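PDB 4MAD: beta-galactosidase, which probably hydrolyses terminal non-reducing beta-D-galactose residues in beta-D-galactosides. Local coordinates for residues 15-20 with 193-198; 154-157 with 162-165; 166-171 with 187-192. One frame throughout, in Å; residues are numbered along the deposited sequence.

Contact 1. Residues 15-20 with 193-198; sequences MSQLTY and VGNELL
Leu18 and Leu197 run in the same chain direction, with 6.2 Å between their CA atoms, and no clear backbone hydrogen bond joins the two segments. Side chains fill the gap. At the outer end Gln17 and Asn195 lay their amides one over the other. The planes are only 16° apart, so this is an amide stack. CD of Gln17 lies 3.7 Å from ND2 of Asn195. The Gln17 chain reaches this place fully extended, with CG anti to the backbone N (chi1 174°). Asn195 holds CG between its backbone N and carbonyl carbon (chi1 59°), which raises the amide towards Gln17. OD1 of Asn195 is buried here and has no partner in the model.

Further along, the contact turns apolar. Leu197 points at the other segment and forks between two partners. Its CD2 meets CD2 of Leu18 at 3.8 Å. Its CD1 comes to the edge of the Tyr20 ring, near the ring plane, 4.0 Å from CE2. CB of Leu197 rests on the carbonyl oxygen of Leu18 at 3.7 Å. The Tyr20 ring also meets Phe218, while Leu18 packs on Phe24.

The carboxylate of Glu196 turns back to its own loop. OE1 accepts the backbone N of Gly194 at 2.9 Å, and OE2 bonds Ser158.

Strand 18-20 belongs to a small antiparallel sheet with 24-26 and 29-30. The arrangement is that of the N-terminal strand of the chain packed against a TIM barrel, at the loop that enters barrel strand 197-202.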
ATOM      1  N   MET A  15     -24.908  10.034  24.621  1.00 44.89           N
ATOM      2  CA  MET A  15     -23.996   9.645  23.572  1.00 45.85           C
ATOM      3  C   MET A  15     -22.954   8.728  24.138  1.00 44.72           C
ATOM      4  O   MET A  15     -22.521   8.917  25.247  1.00 43.66           O
ATOM      5  CB  MET A  15     -23.293  10.872  22.978  1.00 46.15           C
ATOM      6  CG  MET A  15     -24.153  11.739  22.143  1.00 49.83           C
ATOM      7  SD  MET A  15     -24.854  11.023  20.708  1.00 52.41           S
ATOM      8  CE  MET A  15     -25.325  12.476  19.816  1.00 54.37           C
ATOM      9  N   SER A  16     -22.560   7.718  23.391  1.00 43.57           N
ATOM     10  CA  SER A  16     -21.525   6.824  23.871  1.00 41.64           C
ATOM     11  C   SER A  16     -20.152   7.479  23.898  1.00 39.33           C
ATOM     12  O   SER A  16     -19.855   8.275  23.051  1.00 40.75           O
ATOM     13  CB  SER A  16     -21.454   5.612  23.006  1.00 42.88           C
ATOM     14  OG  SER A  16     -22.614   4.872  23.172  1.00 49.04           O
ATOM     15  N   GLN A  17     -19.359   7.179  24.906  1.00 33.90           N
ATOM     16  CA  GLN A  17     -17.985   7.646  24.964  1.00 31.10           C
ATOM     17  C   GLN A  17     -17.060   6.579  25.514  1.00 29.13           C
ATOM     18  O   GLN A  17     -17.325   6.062  26.554  1.00 28.05           O
ATOM     19  CB  GLN A  17     -17.872   8.865  25.853  1.00 31.67           C
ATOM     20  CG  GLN A  17     -16.451   9.302  26.076  1.00 33.50           C
ATOM     21  CD  GLN A  17     -16.305  10.511  26.971  1.00 37.22           C
ATOM     22  OE1 GLN A  17     -17.223  10.945  27.583  1.00 36.29           O
ATOM     23  NE2 GLN A  17     -15.150  11.042  27.014  1.00 32.57           N
ATOM     24  N   LEU A  18     -15.954   6.302  24.847  1.00 23.31           N
ATOM     25  CA  LEU A  18     -14.954   5.421  25.388  1.00 23.35           C
ATOM     26  C   LEU A  18     -14.012   6.182  26.269  1.00 22.36           C
ATOM     27  O   LEU A  18     -13.441   7.117  25.854  1.00 22.87           O
ATOM     28  CB  LEU A  18     -14.128   4.774  24.275  1.00 22.96           C
ATOM     29  CG  LEU A  18     -13.051   3.794  24.719  1.00 20.91           C
ATOM     30  CD1 LEU A  18     -13.642   2.508  25.241  1.00 27.30           C
ATOM     31  CD2 LEU A  18     -12.054   3.517  23.646  1.00 18.02           C
ATOM     32  N   THR A  19     -13.861   5.720  27.489  1.00 24.23           N
ATOM     33  CA  THR A  19     -12.923   6.316  28.433  1.00 25.97           C
ATOM     34  C   THR A  19     -12.214   5.212  29.170  1.00 27.10           C
ATOM     35  O   THR A  19     -12.392   4.087  28.873  1.00 25.75           O
ATOM     36  CB  THR A  19     -13.609   7.200  29.488  1.00 27.54           C
ATOM     37  OG1 THR A  19     -14.421   6.388  30.305  1.00 26.09           O
ATOM     38  CG2 THR A  19     -14.443   8.204  28.858  1.00 25.09           C
ATOM     39  N   TYR A  20     -11.350   5.578  30.081  1.00 26.49           N
ATOM     40  CA  TYR A  20     -10.753   4.588  30.923  1.00 30.03           C
ATOM     41  C   TYR A  20     -10.218   5.021  32.241  1.00 32.56           C
ATOM     42  O   TYR A  20      -9.667   6.078  32.374  1.00 32.94           O
ATOM     43  CB  TYR A  20      -9.471   4.002  30.304  1.00 30.13           C
ATOM     44  CG  TYR A  20      -8.356   4.962  30.106  1.00 29.49           C
ATOM     45  CD1 TYR A  20      -7.393   5.164  31.070  1.00 31.42           C
ATOM     46  CD2 TYR A  20      -8.252   5.664  28.953  1.00 34.10           C
ATOM     47  CE1 TYR A  20      -6.368   6.032  30.865  1.00 32.12           C
ATOM     48  CE2 TYR A  20      -7.272   6.560  28.757  1.00 35.59           C
ATOM     49  CZ  TYR A  20      -6.328   6.739  29.718  1.00 32.42           C
ATOM     50  OH  TYR A  20      -5.364   7.594  29.509  1.00 34.22           O
ATOM     51  N   VAL A 193     -12.465  17.047  16.369  1.00 23.08           N
ATOM     52  CA  VAL A 193     -13.361  16.006  16.855  1.00 23.12           C
ATOM     53  C   VAL A 193     -14.208  16.400  18.057  1.00 26.01           C
ATOM     54  O   VAL A 193     -14.423  17.558  18.267  1.00 23.25           O
ATOM     55  CB  VAL A 193     -12.676  14.647  16.991  1.00 22.69           C
ATOM     56  CG1 VAL A 193     -11.967  14.305  15.716  1.00 21.90           C
ATOM     57  CG2 VAL A 193     -11.797  14.604  18.152  1.00 21.01           C
ATOM     58  N   GLY A 194     -14.682  15.403  18.802  1.00 26.25           N
ATOM     59  CA  GLY A 194     -15.429  15.611  20.021  1.00 27.00           C
ATOM     60  C   GLY A 194     -14.621  15.111  21.196  1.00 28.12           C
ATOM     61  O   GLY A 194     -13.461  15.334  21.284  1.00 26.80           O
ATOM     62  N   ASN A 195     -15.263  14.368  22.058  1.00 26.11           N
ATOM     63  CA  ASN A 195     -14.617  13.804  23.217  1.00 29.43           C
ATOM     64  C   ASN A 195     -14.128  12.380  23.028  1.00 25.91           C
ATOM     65  O   ASN A 195     -13.956  11.703  23.952  1.00 26.55           O
ATOM     66  CB  ASN A 195     -15.496  13.880  24.453  1.00 30.02           C
ATOM     67  CG  ASN A 195     -16.770  13.171  24.283  1.00 31.63           C
ATOM     68  OD1 ASN A 195     -16.939  12.406  23.392  1.00 31.39           O
ATOM     69  ND2 ASN A 195     -17.681  13.415  25.168  1.00 33.94           N
ATOM     70  N   GLU A 196     -13.896  11.967  21.812  1.00 23.80           N
ATOM     71  CA  GLU A 196     -13.436  10.633  21.535  1.00 23.06           C
ATOM     72  C   GLU A 196     -12.053  10.424  22.124  1.00 24.70           C
ATOM     73  O   GLU A 196     -11.349  11.344  22.311  1.00 22.51           O
ATOM     74  CB  GLU A 196     -13.410  10.380  20.035  1.00 24.51           C
ATOM     75  CG  GLU A 196     -14.744  10.243  19.383  1.00 26.42           C
ATOM     76  CD  GLU A 196     -15.510  11.527  19.245  1.00 28.93           C
ATOM     77  OE1 GLU A 196     -14.936  12.563  19.046  1.00 25.80           O
ATOM     78  OE2 GLU A 196     -16.703  11.475  19.371  1.00 29.83           O
ATOM     79  N   LEU A 197     -11.732   9.196  22.465  1.00 21.09           N
ATOM     80  CA  LEU A 197     -10.447   8.905  23.034  1.00 22.54           C
ATOM     81  C   LEU A 197      -9.340   9.033  21.970  1.00 21.80           C
ATOM     82  O   LEU A 197      -9.438   8.469  20.940  1.00 23.06           O
ATOM     83  CB  LEU A 197     -10.434   7.509  23.651  1.00 19.93           C
ATOM     84  CG  LEU A 197      -9.092   7.089  24.189  1.00 22.31           C
ATOM     85  CD1 LEU A 197      -8.547   7.964  25.218  1.00 29.52           C
ATOM     86  CD2 LEU A 197      -9.088   5.741  24.650  1.00 29.33           C
ATOM     87  N   LEU A 198      -8.305   9.792  22.277  1.00 20.24           N
ATOM     88  CA  LEU A 198      -7.145   9.955  21.422  1.00 19.00           C
ATOM     89  C   LEU A 198      -5.980   9.161  21.956  1.00 17.36           C
ATOM     90  O   LEU A 198      -5.799   9.095  23.105  1.00 20.85           O
ATOM     91  CB  LEU A 198      -6.720  11.420  21.369  1.00 21.55           C
ATOM     92  CG  LEU A 198      -7.682  12.424  20.774  1.00 20.29           C
ATOM     93  CD1 LEU A 198      -7.033  13.766  20.507  1.00 22.23           C
ATOM     94  CD2 LEU A 198      -8.326  11.920  19.584  1.00 18.12           C
TER

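Contact 2. Residues 154-157 with 162-165; sequences PLLS and PIIA
Leu156 and Ile163 form a single beta bridge at the entrance to a TIM-barrel strand, with 4.7 Å between their CA atoms. The bridge has the parallel pattern, since Ile163 bonds the residues before and after Leu156. Its N gives a fairly straight bond to O of Leu155 (3.1 Å, 164°), in the carbonyl plane. Its O takes N of Ser157 at 3.0 Å, with the donor above the carbonyl plane. The loop after helix 135-152 is thereby fastened to the start of strand 163-167.

The Ile163 and Leu155 side is tightly packed. CG1 of Ile163 lies beside the backbone N (chi1 -61°) and passes 3.4 Å from O of Leu155. Beyond it CD1 touches CB of Leu155 at 3.8 Å. The other branch, CG2, meets CD2 of Leu156 at 4.1 Å. Pro162 closes in as well, its CD against the same Leu155 oxygen. Leu155 and Pro162 both continue onto Ile91 of helix 87-97. A serine in place of Ile163 would probably open a gap beside CB of Leu155 and leave CD2 of Leu156 without this apolar neighbour.

The Ser157 side is looser and wet. Its CB points towards the strand, yet OG makes no strong direct bond there: the approach to O of Ile163 is weak and not settled. Glu196 and the backbone of Ser16 are weak partners of the same hydroxyl. A water spans the remaining distance. It lies 3.1 Å from OG of Ser157 and donates a 2.9 Å hydrogen bond to O of Ile164.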
ATOM      1  N   PRO A 154     -19.743  13.490  11.326  1.00 25.65           N
ATOM      2  CA  PRO A 154     -21.047  12.898  11.571  1.00 25.13           C
ATOM      3  C   PRO A 154     -20.894  11.501  12.138  1.00 27.59           C
ATOM      4  O   PRO A 154     -21.845  10.975  12.664  1.00 26.00           O
ATOM      5  CB  PRO A 154     -21.618  12.778  10.191  1.00 25.86           C
ATOM      6  CG  PRO A 154     -20.992  13.731   9.455  1.00 30.21           C
ATOM      7  CD  PRO A 154     -19.601  13.793   9.916  1.00 25.12           C
ATOM      8  N   LEU A 155     -19.728  10.903  11.962  1.00 21.62           N
ATOM      9  CA  LEU A 155     -19.500   9.512  12.344  1.00 23.26           C
ATOM     10  C   LEU A 155     -18.885   9.281  13.714  1.00 21.85           C
ATOM     11  O   LEU A 155     -18.783   8.171  14.171  1.00 22.50           O
ATOM     12  CB  LEU A 155     -18.735   8.778  11.257  1.00 24.03           C
ATOM     13  CG  LEU A 155     -19.374   8.667   9.890  1.00 26.92           C
ATOM     14  CD1 LEU A 155     -18.358   8.220   8.929  1.00 27.88           C
ATOM     15  CD2 LEU A 155     -20.598   7.769   9.915  1.00 26.78           C
ATOM     16  N   LEU A 156     -18.536  10.365  14.362  1.00 20.16           N
ATOM     17  CA  LEU A 156     -18.027  10.342  15.697  1.00 21.22           C
ATOM     18  C   LEU A 156     -19.059   9.867  16.715  1.00 21.65           C
ATOM     19  O   LEU A 156     -20.204  10.154  16.620  1.00 22.76           O
ATOM     20  CB  LEU A 156     -17.455  11.696  16.077  1.00 20.99           C
ATOM     21  CG  LEU A 156     -16.365  12.258  15.193  1.00 21.94           C
ATOM     22  CD1 LEU A 156     -16.167  13.696  15.497  1.00 23.93           C
ATOM     23  CD2 LEU A 156     -15.061  11.506  15.339  1.00 22.53           C
ATOM     24  N   SER A 157     -18.610   9.143  17.707  1.00 23.39           N
ATOM     25  CA  SER A 157     -19.504   8.658  18.704  1.00 25.67           C
ATOM     26  C   SER A 157     -20.209   9.816  19.400  1.00 27.60           C
ATOM     27  O   SER A 157     -21.345   9.718  19.748  1.00 27.28           O
ATOM     28  CB  SER A 157     -18.814   7.782  19.702  1.00 26.46           C
ATOM     29  OG  SER A 157     -17.869   8.474  20.430  1.00 35.35           O
ATOM     30  N   PRO A 162     -20.175   5.520  15.027  1.00 22.21           N
ATOM     31  CA  PRO A 162     -19.449   4.394  15.582  1.00 19.71           C
ATOM     32  C   PRO A 162     -17.996   4.624  15.938  1.00 19.57           C
ATOM     33  O   PRO A 162     -17.380   3.759  16.466  1.00 16.78           O
ATOM     34  CB  PRO A 162     -19.510   3.396  14.446  1.00 20.75           C
ATOM     35  CG  PRO A 162     -19.515   4.168  13.289  1.00 17.75           C
ATOM     36  CD  PRO A 162     -20.219   5.427  13.579  1.00 22.47           C
ATOM     37  N   ILE A 163     -17.487   5.783  15.623  1.00 18.07           N
ATOM     38  CA  ILE A 163     -16.081   6.032  15.857  1.00 19.29           C
ATOM     39  C   ILE A 163     -15.808   6.452  17.282  1.00 20.02           C
ATOM     40  O   ILE A 163     -16.054   7.565  17.650  1.00 23.26           O
ATOM     41  CB  ILE A 163     -15.552   7.186  14.994  1.00 17.45           C
ATOM     42  CG1 ILE A 163     -15.672   6.917  13.511  1.00 18.72           C
ATOM     43  CG2 ILE A 163     -14.166   7.457  15.330  1.00 22.52           C
ATOM     44  CD1 ILE A 163     -15.259   8.024  12.680  1.00 22.20           C
ATOM     45  N   ILE A 164     -15.265   5.540  18.046  1.00 19.37           N
ATOM     46  CA  ILE A 164     -14.935   5.751  19.444  1.00 20.06           C
ATOM     47  C   ILE A 164     -13.505   6.210  19.822  1.00 19.91           C
ATOM     48  O   ILE A 164     -13.283   6.725  20.866  1.00 21.01           O
ATOM     49  CB  ILE A 164     -15.291   4.485  20.249  1.00 20.25           C
ATOM     50  CG1 ILE A 164     -14.513   3.321  19.742  1.00 17.56           C
ATOM     51  CG2 ILE A 164     -16.704   4.167  20.093  1.00 21.83           C
ATOM     52  CD1 ILE A 164     -14.598   2.181  20.557  1.00 24.49           C
ATOM     53  N   ALA A 165     -12.555   5.983  18.944  1.00 18.99           N
ATOM     54  CA  ALA A 165     -11.203   6.404  19.191  1.00 19.02           C
ATOM     55  C   ALA A 165     -10.411   6.727  17.936  1.00 17.61           C
ATOM     56  O   ALA A 165     -10.662   6.256  16.905  1.00 16.47           O
ATOM     57  CB  ALA A 165     -10.504   5.431  19.981  1.00 20.58           C
TER
HETATM   58  O   HOH W   1     -15.586   7.586  22.353  1.00 24.34           O

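Contact 3. Residues 166-171 with 187-192; sequences LQIENE and DGIKKR
Ile189 of helix 179-192 packs on Ile168, just past the end of barrel strand 163-167, inside one beta-alpha-beta unit of the TIM barrel. CB of Ile189 points from the helix to the strand segment. From there CG2 heads for Leu166, but stays too far away for close packing. The other branch does the touching. CG1 lies beside the backbone N (chi1 -69°) and chi2 extends the chain, which carries CD1 across to the other segment. CD1 meets CG1 of Ile168 at 4.1 Å and CA of Ile168 at 4.2 Å. It also lies 4.3 Å from O of Gln167. The two isoleucines cross at a slant, and Leu198 touches both. Phe145 of helix 135-152 adds a further apolar neighbour to Ile189.

Past Ile168 the loop leads on to Glu171, the predicted proton donor. On the way Glu169 forms a salt bridge with Arg131 and a hydrogen bond with Tyr181, and its OE1 accepts N of Asn170 from above the carboxylate plane.

Arg192 reaches back to the backbone of Gly188, four residues earlier. Its NH1 donates to O of Gly188 at 2.9 Å, from above the carbonyl plane.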
ATOM      1  N   LEU A 166      -9.435   7.561  18.115  1.00 17.77           N
ATOM      2  CA  LEU A 166      -8.554   7.881  17.039  1.00 18.62           C
ATOM      3  C   LEU A 166      -7.083   7.939  17.445  1.00 18.70           C
ATOM      4  O   LEU A 166      -6.776   8.376  18.510  1.00 20.22           O
ATOM      5  CB  LEU A 166      -8.964   9.203  16.460  1.00 16.60           C
ATOM      6  CG  LEU A 166     -10.365   9.349  15.926  1.00 19.14           C
ATOM      7  CD1 LEU A 166     -11.194  10.028  16.944  1.00 23.43           C
ATOM      8  CD2 LEU A 166     -10.363  10.135  14.676  1.00 21.39           C
ATOM      9  N   GLN A 167      -6.211   7.513  16.546  1.00 17.01           N
ATOM     10  CA  GLN A 167      -4.782   7.545  16.801  1.00 15.68           C
ATOM     11  C   GLN A 167      -4.167   8.831  16.305  1.00 16.27           C
ATOM     12  O   GLN A 167      -4.532   9.279  15.296  1.00 16.41           O
ATOM     13  CB  GLN A 167      -4.074   6.406  16.111  1.00 15.71           C
ATOM     14  CG  GLN A 167      -2.694   6.168  16.611  1.00 17.34           C
ATOM     15  CD  GLN A 167      -1.987   5.055  15.916  1.00 17.26           C
ATOM     16  OE1 GLN A 167      -1.434   5.248  14.850  1.00 22.92           O
ATOM     17  NE2 GLN A 167      -2.003   3.896  16.494  1.00 13.40           N
ATOM     18  N   ILE A 168      -3.219   9.362  17.044  1.00 17.89           N
ATOM     19  CA  ILE A 168      -2.583  10.575  16.680  1.00 18.95           C
ATOM     20  C   ILE A 168      -1.445  10.385  15.739  1.00 24.18           C
ATOM     21  O   ILE A 168      -1.558  10.795  14.659  1.00 31.27           O
ATOM     22  CB  ILE A 168      -2.255  11.468  17.865  1.00 19.25           C
ATOM     23  CG1 ILE A 168      -3.568  11.979  18.461  1.00 15.95           C
ATOM     24  CG2 ILE A 168      -1.403  12.593  17.408  1.00 19.63           C
ATOM     25  CD1 ILE A 168      -3.478  12.465  19.774  1.00 16.17           C
ATOM     26  N   GLU A 169      -0.361   9.761  16.035  1.00 26.95           N
ATOM     27  CA  GLU A 169       0.443   9.744  14.772  1.00 23.84           C
ATOM     28  C   GLU A 169       0.411   8.245  14.517  1.00 19.81           C
ATOM     29  O   GLU A 169      -0.468   7.572  14.843  1.00 17.26           O
ATOM     30  CB  GLU A 169       1.827  10.334  14.989  1.00 22.42           C
ATOM     31  CG  GLU A 169       2.317  11.328  13.988  1.00 22.23           C
ATOM     32  CD  GLU A 169       3.354  10.736  13.081  1.00 22.02           C
ATOM     33  OE1 GLU A 169       3.708   9.585  13.221  1.00 20.14           O
ATOM     34  OE2 GLU A 169       3.791  11.440  12.204  1.00 19.50           O
ATOM     35  N   ASN A 170       1.417   7.801  13.846  1.00 18.04           N
ATOM     36  CA  ASN A 170       1.806   6.418  13.967  1.00 18.26           C
ATOM     37  C   ASN A 170       3.193   5.954  14.279  1.00 18.26           C
ATOM     38  O   ASN A 170       4.098   6.255  13.578  1.00 16.60           O
ATOM     39  CB  ASN A 170       1.372   5.921  12.606  1.00 19.13           C
ATOM     40  CG  ASN A 170       1.381   4.416  12.509  1.00 21.39           C
ATOM     41  OD1 ASN A 170       0.489   3.793  12.949  1.00 22.86           O
ATOM     42  ND2 ASN A 170       2.417   3.856  11.963  1.00 22.48           N
ATOM     43  N   GLU A 171       3.341   5.266  15.396  1.00 15.58           N
ATOM     44  CA  GLU A 171       4.637   4.773  15.772  1.00 17.21           C
ATOM     45  C   GLU A 171       5.694   5.894  15.633  1.00 18.44           C
ATOM     46  O   GLU A 171       6.730   5.695  15.075  1.00 17.11           O
ATOM     47  CB  GLU A 171       4.995   3.537  14.946  1.00 20.38           C
ATOM     48  CG  GLU A 171       4.290   2.289  15.337  1.00 21.59           C
ATOM     49  CD  GLU A 171       4.900   0.980  14.788  1.00 29.44           C
ATOM     50  OE1 GLU A 171       5.477   1.028  13.704  1.00 29.63           O
ATOM     51  OE2 GLU A 171       4.763  -0.051  15.456  1.00 24.51           O
ATOM     52  N   ASP A 187      -3.485  18.555  19.312  1.00 21.18           N
ATOM     53  CA  ASP A 187      -4.365  19.690  19.409  1.00 24.28           C
ATOM     54  C   ASP A 187      -5.193  19.886  18.167  1.00 24.74           C
ATOM     55  O   ASP A 187      -6.346  20.223  18.233  1.00 22.00           O
ATOM     56  CB  ASP A 187      -3.599  20.953  19.746  1.00 25.58           C
ATOM     57  CG  ASP A 187      -2.998  20.920  21.136  1.00 27.06           C
ATOM     58  OD1 ASP A 187      -3.315  20.052  21.933  1.00 29.40           O
ATOM     59  OD2 ASP A 187      -2.175  21.778  21.394  1.00 30.06           O
ATOM     60  N   GLY A 188      -4.561  19.686  17.028  1.00 23.55           N
ATOM     61  CA  GLY A 188      -5.241  19.779  15.775  1.00 24.17           C
ATOM     62  C   GLY A 188      -6.332  18.752  15.585  1.00 24.00           C
ATOM     63  O   GLY A 188      -7.368  19.072  15.106  1.00 25.96           O
ATOM     64  N   ILE A 189      -6.081  17.505  15.942  1.00 22.90           N
ATOM     65  CA  ILE A 189      -7.120  16.490  15.903  1.00 21.75           C
ATOM     66  C   ILE A 189      -8.213  16.782  16.932  1.00 24.56           C
ATOM     67  O   ILE A 189      -9.383  16.623  16.674  1.00 26.47           O
ATOM     68  CB  ILE A 189      -6.546  15.075  16.074  1.00 21.41           C
ATOM     69  CG1 ILE A 189      -5.754  14.715  14.839  1.00 20.81           C
ATOM     70  CG2 ILE A 189      -7.601  14.067  16.258  1.00 22.40           C
ATOM     71  CD1 ILE A 189      -4.920  13.559  14.978  1.00 24.50           C
ATOM     72  N   LYS A 190      -7.790  17.230  18.096  1.00 24.35           N
ATOM     73  CA  LYS A 190      -8.741  17.410  19.161  1.00 27.26           C
ATOM     74  C   LYS A 190      -9.798  18.400  18.763  1.00 26.61           C
ATOM     75  O   LYS A 190     -10.946  18.170  18.928  1.00 27.06           O
ATOM     76  CB  LYS A 190      -8.046  17.846  20.425  1.00 27.00           C
ATOM     77  CG  LYS A 190      -8.863  17.855  21.656  1.00 35.37           C
ATOM     78  CD  LYS A 190      -9.933  16.809  21.652  1.00 41.56           C
ATOM     79  CE  LYS A 190     -11.325  17.383  21.795  1.00 46.10           C
ATOM     80  NZ  LYS A 190     -11.517  17.938  23.145  1.00 47.08           N
ATOM     81  N   LYS A 191      -9.370  19.478  18.168  1.00 28.68           N
ATOM     82  CA  LYS A 191     -10.258  20.548  17.763  1.00 30.17           C
ATOM     83  C   LYS A 191     -11.236  20.212  16.691  1.00 29.12           C
ATOM     84  O   LYS A 191     -12.251  20.836  16.574  1.00 26.81           O
ATOM     85  CB  LYS A 191      -9.470  21.801  17.442  1.00 31.70           C
ATOM     86  CG  LYS A 191      -8.904  21.875  16.104  1.00 35.84           C
ATOM     87  CD  LYS A 191      -8.174  23.183  15.930  1.00 44.69           C
ATOM     88  CE  LYS A 191      -6.896  23.184  16.737  1.00 52.70           C
ATOM     89  NZ  LYS A 191      -6.404  24.546  17.047  1.00 55.31           N
ATOM     90  N   ARG A 192     -10.883  19.239  15.887  1.00 25.37           N
ATOM     91  CA  ARG A 192     -11.712  18.756  14.811  1.00 25.62           C
ATOM     92  C   ARG A 192     -12.622  17.580  15.178  1.00 24.29           C
ATOM     93  O   ARG A 192     -13.425  17.184  14.411  1.00 23.80           O
ATOM     94  CB  ARG A 192     -10.820  18.358  13.644  1.00 24.30           C
ATOM     95  CG  ARG A 192     -10.010  19.490  13.059  1.00 25.98           C
ATOM     96  CD  ARG A 192      -9.171  19.024  11.911  1.00 26.67           C
ATOM     97  NE  ARG A 192      -8.530  20.072  11.165  1.00 25.93           N
ATOM     98  CZ  ARG A 192      -7.380  20.617  11.499  1.00 32.69           C
ATOM     99  NH1 ARG A 192      -6.766  20.267  12.586  1.00 31.33           N
ATOM    100  NH2 ARG A 192      -6.846  21.541  10.752  1.00 33.39           N
TER

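The chain starts in contact 1, whose two segments are separated by 172 residues. That long loop takes in the first half of the barrel. Contacts 2 and 3 are nested inside it, in series: contact 2 closes a tight turn into strand 163-167, and contact 3 then ties the end of that strand to helix 179-192. The helix runs on into 193-198, where contact 1 closes. Strands 163-167 and 197-202 are barrel neighbours, joined by a probable hydrogen bond from Leu166 N to Leu197 O. Contacts 1 and 2 also touch where CB of Ala165 packs on O of Leu197.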